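Local structure of metal-dependent phosphohydrolase, HDOD domain-containing (Geobacter sulfurreducens, 3HC1) at residues A[38-43]-A[141-146]; A[62-67]-A[99-104]; A[224-229]-A[270-275]. The protein is of unknown function but binds iron ions in an HD-type metal site, which suggests a metal-dependent phosphohydrolase. One frame throughout, in Å; residues are numbered along the deposited sequence.

Interaction 1: residues A[38-43]-A[141-146]; sequences GKLNDP and NPVNVY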
# COMPACT_ATOMS: atom_id res chain seq x y z
N GLY A 38 -0.36 -14.96 2.86
CA GLY A 38 -0.18 -15.97 3.93
C GLY A 38 1.20 -16.58 4.13
O GLY A 38 1.55 -17.02 5.24
N LYS A 39 2.01 -16.60 3.07
CA LYS A 39 3.30 -17.30 3.08
C LYS A 39 4.53 -16.39 3.25
O LYS A 39 5.67 -16.86 3.27
CB LYS A 39 3.42 -18.09 1.77
CG LYS A 39 2.29 -19.11 1.49
CD LYS A 39 2.68 -20.51 1.93
CE LYS A 39 1.52 -21.50 1.78
NZ LYS A 39 1.29 -22.02 0.39
N LEU A 40 4.31 -15.10 3.41
CA LEU A 40 5.40 -14.15 3.40
C LEU A 40 6.53 -14.45 4.38
O LEU A 40 7.69 -14.08 4.13
CB LEU A 40 4.85 -12.73 3.62
CG LEU A 40 4.11 -12.18 2.39
CD1 LEU A 40 3.36 -10.90 2.70
CD2 LEU A 40 5.11 -11.98 1.21
N ASN A 41 6.22 -15.12 5.49
CA ASN A 41 7.24 -15.39 6.53
C ASN A 41 8.00 -16.72 6.39
O ASN A 41 8.95 -16.94 7.13
CB ASN A 41 6.62 -15.25 7.92
CG ASN A 41 6.26 -13.82 8.25
OD1 ASN A 41 7.04 -12.91 7.97
ND2 ASN A 41 5.09 -13.60 8.83
N ASP A 42 7.60 -17.56 5.43
CA ASP A 42 8.21 -18.87 5.21
C ASP A 42 9.45 -18.72 4.29
O ASP A 42 9.30 -18.57 3.07
CB ASP A 42 7.16 -19.83 4.59
CG ASP A 42 5.75 -19.64 5.17
OD1 ASP A 42 5.53 -18.66 5.91
OD2 ASP A 42 4.85 -20.47 4.89
N PRO A 43 10.68 -18.77 4.86
CA PRO A 43 11.83 -18.64 3.95
C PRO A 43 12.08 -19.84 2.99
O PRO A 43 12.75 -19.68 1.96
CB PRO A 43 13.03 -18.47 4.91
CG PRO A 43 12.49 -18.69 6.33
CD PRO A 43 11.10 -19.21 6.21
N ASN A 141 11.88 -8.69 6.95
CA ASN A 141 11.05 -9.19 5.86
C ASN A 141 10.39 -8.01 5.18
O ASN A 141 9.21 -7.74 5.45
CB ASN A 141 10.02 -10.18 6.42
CG ASN A 141 10.64 -11.51 6.82
OD1 ASN A 141 10.74 -11.82 8.00
ND2 ASN A 141 11.07 -12.29 5.83
N PRO A 142 11.13 -7.29 4.33
CA PRO A 142 10.59 -6.05 3.74
C PRO A 142 9.42 -6.26 2.76
O PRO A 142 8.63 -5.32 2.55
CB PRO A 142 11.77 -5.43 3.01
CG PRO A 142 12.85 -6.53 2.94
CD PRO A 142 12.57 -7.50 4.00
N VAL A 143 9.29 -7.44 2.16
CA VAL A 143 8.12 -7.68 1.31
C VAL A 143 6.80 -7.54 2.10
O VAL A 143 5.81 -7.10 1.55
CB VAL A 143 8.24 -9.00 0.47
CG1 VAL A 143 6.99 -9.20 -0.41
CG2 VAL A 143 9.48 -8.92 -0.46
N ASN A 144 6.79 -7.88 3.39
CA ASN A 144 5.61 -7.74 4.26
C ASN A 144 5.20 -6.26 4.40
O ASN A 144 4.00 -5.94 4.43
CB ASN A 144 5.86 -8.25 5.67
CG ASN A 144 6.11 -9.73 5.73
OD1 ASN A 144 6.72 -10.30 4.84
ND2 ASN A 144 5.69 -10.34 6.79
N VAL A 145 6.19 -5.39 4.40
CA VAL A 145 5.93 -3.95 4.45
C VAL A 145 5.41 -3.48 3.11
O VAL A 145 4.55 -2.62 3.03
CB VAL A 145 7.20 -3.15 4.82
CG1 VAL A 145 6.89 -1.68 5.01
CG2 VAL A 145 7.84 -3.69 6.09
N TYR A 146 6.01 -3.98 2.04
CA TYR A 146 5.54 -3.67 0.70
C TYR A 146 4.03 -4.01 0.54
O TYR A 146 3.24 -3.19 0.06
CB TYR A 146 6.35 -4.42 -0.36
CG TYR A 146 5.90 -4.12 -1.78
CD1 TYR A 146 4.92 -4.89 -2.39
CD2 TYR A 146 6.48 -3.11 -2.52
CE1 TYR A 146 4.50 -4.65 -3.66
CE2 TYR A 146 6.05 -2.87 -3.87
CZ TYR A 146 5.06 -3.63 -4.40
OH TYR A 146 4.63 -3.44 -5.68
O HOH W 1 4.77 -10.23 9.55

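Interaction 2: residues A[62-67]-A[99-104]; sequences ARVVHL and FTCAIV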
# COMPACT_ATOMS: atom_id res chain seq x y z
N ALA A 62 2.79 -12.56 -18.43
CA ALA A 62 3.32 -11.42 -19.18
C ALA A 62 3.45 -10.14 -18.33
O ALA A 62 4.39 -9.35 -18.51
CB ALA A 62 2.45 -11.15 -20.41
N ARG A 63 2.50 -9.92 -17.42
CA ARG A 63 2.59 -8.79 -16.50
C ARG A 63 3.82 -8.93 -15.63
O ARG A 63 4.58 -7.97 -15.49
CB ARG A 63 1.35 -8.67 -15.62
CG ARG A 63 0.12 -8.03 -16.27
CD ARG A 63 -0.99 -7.99 -15.25
NE ARG A 63 -2.32 -7.90 -15.82
CZ ARG A 63 -3.44 -7.97 -15.09
NH1 ARG A 63 -3.38 -8.14 -13.77
NH2 ARG A 63 -4.62 -7.89 -15.68
N VAL A 64 4.04 -10.14 -15.09
CA VAL A 64 5.17 -10.38 -14.19
C VAL A 64 6.52 -10.19 -14.91
O VAL A 64 7.41 -9.50 -14.40
CB VAL A 64 5.10 -11.77 -13.53
CG1 VAL A 64 6.42 -12.11 -12.82
CG2 VAL A 64 3.92 -11.83 -12.58
N VAL A 65 6.63 -10.75 -16.11
CA VAL A 65 7.85 -10.54 -16.92
C VAL A 65 8.13 -9.03 -17.16
O VAL A 65 9.27 -8.57 -17.05
CB VAL A 65 7.79 -11.34 -18.24
CG1 VAL A 65 9.04 -11.15 -19.07
CG2 VAL A 65 7.58 -12.80 -17.91
N HIS A 66 7.06 -8.25 -17.41
CA HIS A 66 7.19 -6.80 -17.59
C HIS A 66 7.73 -6.08 -16.33
O HIS A 66 8.66 -5.29 -16.40
CB HIS A 66 5.86 -6.20 -18.05
CG HIS A 66 5.87 -4.71 -18.20
ND1 HIS A 66 6.31 -4.08 -19.34
CD2 HIS A 66 5.51 -3.73 -17.34
CE1 HIS A 66 6.21 -2.77 -19.18
NE2 HIS A 66 5.74 -2.53 -17.97
N LEU A 67 7.14 -6.36 -15.18
CA LEU A 67 7.61 -5.73 -13.93
C LEU A 67 9.02 -6.21 -13.61
O LEU A 67 9.85 -5.41 -13.20
CB LEU A 67 6.66 -6.05 -12.79
CG LEU A 67 6.89 -5.38 -11.44
CD1 LEU A 67 7.05 -3.83 -11.61
CD2 LEU A 67 5.72 -5.76 -10.53
N PHE A 99 2.30 -10.65 -6.56
CA PHE A 99 1.34 -9.96 -5.75
C PHE A 99 0.86 -8.66 -6.43
O PHE A 99 -0.33 -8.41 -6.54
CB PHE A 99 1.93 -9.64 -4.38
CG PHE A 99 0.98 -8.95 -3.47
CD1 PHE A 99 0.10 -9.69 -2.69
CD2 PHE A 99 0.96 -7.58 -3.39
CE1 PHE A 99 -0.79 -9.05 -1.85
CE2 PHE A 99 0.06 -6.93 -2.54
CZ PHE A 99 -0.80 -7.68 -1.78
N THR A 100 1.83 -7.89 -6.92
CA THR A 100 1.59 -6.60 -7.58
C THR A 100 0.78 -6.76 -8.86
O THR A 100 -0.15 -6.01 -9.13
CB THR A 100 2.96 -5.90 -7.85
OG1 THR A 100 3.60 -5.71 -6.58
CG2 THR A 100 2.80 -4.56 -8.55
N CYS A 101 1.16 -7.76 -9.67
CA CYS A 101 0.53 -7.95 -10.96
C CYS A 101 -0.83 -8.53 -10.86
O CYS A 101 -1.61 -8.33 -11.76
CB CYS A 101 1.39 -8.82 -11.88
SG CYS A 101 2.91 -7.96 -12.27
N ALA A 102 -1.13 -9.20 -9.75
CA ALA A 102 -2.47 -9.74 -9.50
C ALA A 102 -3.36 -8.71 -8.82
O ALA A 102 -4.52 -8.60 -9.14
CB ALA A 102 -2.42 -11.04 -8.64
N ILE A 103 -2.82 -7.95 -7.87
CA ILE A 103 -3.63 -7.01 -7.12
C ILE A 103 -4.09 -5.83 -8.05
O ILE A 103 -5.06 -5.14 -7.75
CB ILE A 103 -2.91 -6.54 -5.87
CG1 ILE A 103 -3.90 -5.97 -4.82
CG2 ILE A 103 -1.81 -5.54 -6.18
CD1 ILE A 103 -4.60 -7.04 -4.05
N VAL A 104 -3.39 -5.60 -9.16
CA VAL A 104 -3.73 -4.46 -10.02
C VAL A 104 -5.18 -4.59 -10.56
O VAL A 104 -5.84 -3.58 -10.75
CB VAL A 104 -2.71 -4.19 -11.11
CG1 VAL A 104 -2.65 -5.35 -12.13
CG2 VAL A 104 -3.01 -2.82 -11.79

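Interaction 3: residues A[224-229]-A[270-275]; sequences PYKQAA and IRRSLG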
# COMPACT_ATOMS: atom_id res chain seq x y z
N PRO A 224 -2.13 0.05 19.31
CA PRO A 224 -2.13 -0.32 20.76
C PRO A 224 -1.07 -1.30 21.19
O PRO A 224 -1.17 -1.90 22.27
CB PRO A 224 -3.54 -0.90 20.98
CG PRO A 224 -3.89 -1.49 19.65
CD PRO A 224 -3.10 -0.77 18.55
N TYR A 225 -0.04 -1.46 20.40
CA TYR A 225 1.09 -2.27 20.77
C TYR A 225 2.43 -1.70 20.26
O TYR A 225 2.50 -0.91 19.31
CB TYR A 225 0.89 -3.70 20.24
CG TYR A 225 0.45 -3.77 18.78
CD1 TYR A 225 1.39 -3.66 17.74
CD2 TYR A 225 -0.89 -3.98 18.43
CE1 TYR A 225 1.00 -3.75 16.38
CE2 TYR A 225 -1.28 -4.09 17.04
CZ TYR A 225 -0.33 -3.97 16.05
OH TYR A 225 -0.69 -4.07 14.70
N LYS A 226 3.49 -2.20 20.86
CA LYS A 226 4.81 -1.62 20.74
C LYS A 226 5.48 -2.05 19.46
O LYS A 226 6.17 -1.28 18.83
CB LYS A 226 5.66 -2.07 21.96
CG LYS A 226 7.06 -1.48 22.05
CD LYS A 226 7.87 -2.19 23.14
CE LYS A 226 9.10 -1.39 23.51
NZ LYS A 226 10.16 -2.30 24.02
N GLN A 227 5.32 -3.30 19.08
CA GLN A 227 5.97 -3.76 17.87
C GLN A 227 5.09 -3.40 16.68
O GLN A 227 4.31 -4.22 16.19
CB GLN A 227 6.24 -5.24 17.96
CG GLN A 227 7.25 -5.58 19.08
CD GLN A 227 8.58 -6.01 18.54
OE1 GLN A 227 9.15 -5.35 17.66
NE2 GLN A 227 9.09 -7.14 19.04
N ALA A 228 5.27 -2.16 16.22
CA ALA A 228 4.41 -1.57 15.19
C ALA A 228 5.23 -1.00 14.03
O ALA A 228 4.81 -0.01 13.42
CB ALA A 228 3.51 -0.50 15.85
N ALA A 229 6.34 -1.68 13.66
CA ALA A 229 7.28 -1.25 12.58
C ALA A 229 6.58 -1.15 11.26
O ALA A 229 6.69 -0.13 10.61
CB ALA A 229 8.47 -2.16 12.44
N ILE A 270 9.62 2.84 15.00
CA ILE A 270 10.52 1.88 14.35
C ILE A 270 11.66 1.55 15.31
O ILE A 270 11.91 0.36 15.52
CB ILE A 270 11.05 2.40 13.00
CG1 ILE A 270 9.91 2.54 12.01
CG2 ILE A 270 12.14 1.46 12.42
CD1 ILE A 270 10.22 3.32 10.76
N ARG A 271 12.31 2.55 15.93
CA ARG A 271 13.36 2.29 16.92
C ARG A 271 12.91 1.48 18.15
O ARG A 271 13.67 0.67 18.63
CB ARG A 271 14.01 3.57 17.48
CG ARG A 271 14.85 4.28 16.51
CD ARG A 271 15.85 5.24 17.16
NE ARG A 271 16.69 5.70 16.06
CZ ARG A 271 16.42 6.74 15.27
NH1 ARG A 271 15.36 7.51 15.49
NH2 ARG A 271 17.25 7.02 14.27
N ARG A 272 11.74 1.76 18.69
CA ARG A 272 11.22 0.98 19.80
C ARG A 272 10.92 -0.48 19.33
O ARG A 272 11.05 -1.41 20.13
CB ARG A 272 10.00 1.64 20.44
CG ARG A 272 8.67 1.14 19.89
CD ARG A 272 7.46 1.94 20.34
NE ARG A 272 6.21 1.41 19.73
CZ ARG A 272 5.06 2.10 19.64
NH1 ARG A 272 4.99 3.35 20.08
NH2 ARG A 272 3.96 1.54 19.09
N SER A 273 10.53 -0.67 18.07
CA SER A 273 10.19 -2.00 17.53
C SER A 273 11.43 -2.84 17.17
O SER A 273 11.41 -4.07 17.23
CB SER A 273 9.27 -1.89 16.29
OG SER A 273 8.11 -1.07 16.50
N LEU A 274 12.50 -2.17 16.75
CA LEU A 274 13.72 -2.79 16.27
C LEU A 274 14.86 -2.29 17.16
O LEU A 274 15.58 -1.37 16.79
CB LEU A 274 13.96 -2.40 14.80
CG LEU A 274 12.81 -2.70 13.81
CD1 LEU A 274 13.10 -2.17 12.37
CD2 LEU A 274 12.49 -4.21 13.80
N GLY A 275 15.00 -2.91 18.33
CA GLY A 275 15.97 -2.49 19.36
C GLY A 275 17.41 -2.30 18.88
O GLY A 275 18.12 -1.39 19.34

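Interaction 1: residues A[38-43]-A[141-146]
Leu-40 and Asn-144 face each other with their CA atoms 6.5 Å apart, where a type I turn from Lys-39 to Asp-42 meets the first turn of helix 142-150. The turn is closed by Asp-42 N bonding to Lys-39 O. The one direct hydrogen bond across the contact runs from Asn-144 ND2 to Asn-41 OD1, at 3.1 Å. The donor sits above the Asn-41 carbonyl plane, and the two amide planes are turned 40° apart. A water accepts a bond from Asn-144 ND2 at 2.9 Å and a weak one from Asn-41 ND2. The other branch of the Asn-144 amide, OD1, lies against Leu-40 CB at 3.3 Å. Beyond it, Leu-40 CD2 meets Val-143 CG1 at 3.7 Å, the two side chains crossing at about a right angle. An alanine in place of Asn-144 would probably leave Asn-41 OD1 without this donor and open a gap beside Leu-40 CB. Val-143 also packs on helix 82-108, and Asn-144 on Ile-230 of helix 229-243. Within the all-helical HDOD fold the contact joins the turn after helix 31-39 to the start of helix 142-150, which runs toward the iron ligands His-152 and Asp-153.

Interaction 2: residues A[62-67]-A[99-104]
Arg-63 and Cys-101 meet at the centre of a helix-helix packing contact in the all-helical HDOD domain. Helices 58-69 and 82-108 pass each other here, with the axes of the two short segments 9.2 Å apart and their directions at 127°. Side-chain packing centres on Cys-101, which points at the facing helix with its CB 3.7 Å from Arg-63 CB. Its SG makes a van der Waals approach to the backbone of that helix, 3.6 Å from Arg-63 O. Val-64 CG2 touches Cys-101 CB at 4.0 Å. One turn on, Leu-67 CD2 packs against Thr-100 CG2 at 3.7 Å, the two side chains crossing at about a right angle. Thr-100 turns its CG2 to Leu-67, while its OG1 is engaged by Tyr-146 OH and Glu-96 O. Val-64 reaches further along helix 82-108, to Leu-94 and Ile-98.

Between the two segments, the hydrogen bonding falls to Arg-63. Its side chain is extended from CG to NE and carries the guanidinium over to the other helix. There NH2 forms a salt bridge with Asp-105, so the group is held at more than one nitrogen. A bound glycerol, probably from the crystallisation liquor, also lies beside the Arg-63 side chain. Val-104 CG1 comes within 3.3 Å of NH1, oblique to the guanidinium. The bond across the two segments runs from Arg-63 NH1 to Cys-101 O at 2.7 Å, with the oxygen in the guanidinium plane and the donor nearly in line with the carbonyl, at a C=O...N angle of 175°.

Interaction 3: residues A[224-229]-A[270-275]
Lys-226 O is approached by several donors. Arg-272 NE gives it the straightest bond, 2.8 Å long with an N-H...O angle of 174°. The nitrogen lies in the carbonyl plane, on a lone pair, and the oxygen in turn lies in the guanidinium plane. Ser-273 OG is 3.0 Å from the same Lys-226 O, but its one proton can also go to Val-269 O, its stronger partner. Within the loop, Ala-228 N makes a weak bond to Lys-226 O, which closes an inverse gamma turn centred on Gln-227.

Arg-272 has a second, weak bond, from NH2 to Tyr-225 O at 2.9 Å. The guanidinium therefore bridges two successive backbone carbonyls, which would limit its turning. The Arg-272 chain, extended from CG to NE, carries NE to Lys-226 O. The Lys-226 and Arg-272 side chains run alongside each other in opposite senses, with their CG atoms 3.8 Å apart. Their like charges stay separated: Lys-226 NZ is 6.9 Å from Arg-272 NE. Ala-228 CB lies 3.9 Å from Arg-272 NH2. On the buried side, Ala-229 CB meets Ser-273 CB, also at 3.9 Å.

Tyr-225 OH bonds to Asp-212 on helix 208-216, which ties this part of the loop to that helix. Ala-228 is the N-cap residue of helix 229-243. Ile-270 packs on Ala-232 and Met-233 of that helix, so the end of helix 266-273 lies over both the incoming loop and the first turns of helix 229-243.

Interactions 1 and 2 lie 17 Å apart between centres and touch directly: Tyr-146 OH and Thr-100 OG1 are 2.6 Å apart, a probable hydrogen bond. Along the chain, interaction 2 falls between the two segments of interaction 1. Interaction 3 comes later in the chain. Its nearest atoms are about 6 Å from interaction 1, and helix 229-243 relates the two: it starts in segment 224-229 and packs on Asn-144 and Val-145. That helix also carries the iron ligand Asp-238. The side chain of Tyr-225 is about 11 Å from that of His-217, another ligand. Interactions 2 and 3 sit on opposite sides of the chain's centre, 31 Å apart between centres.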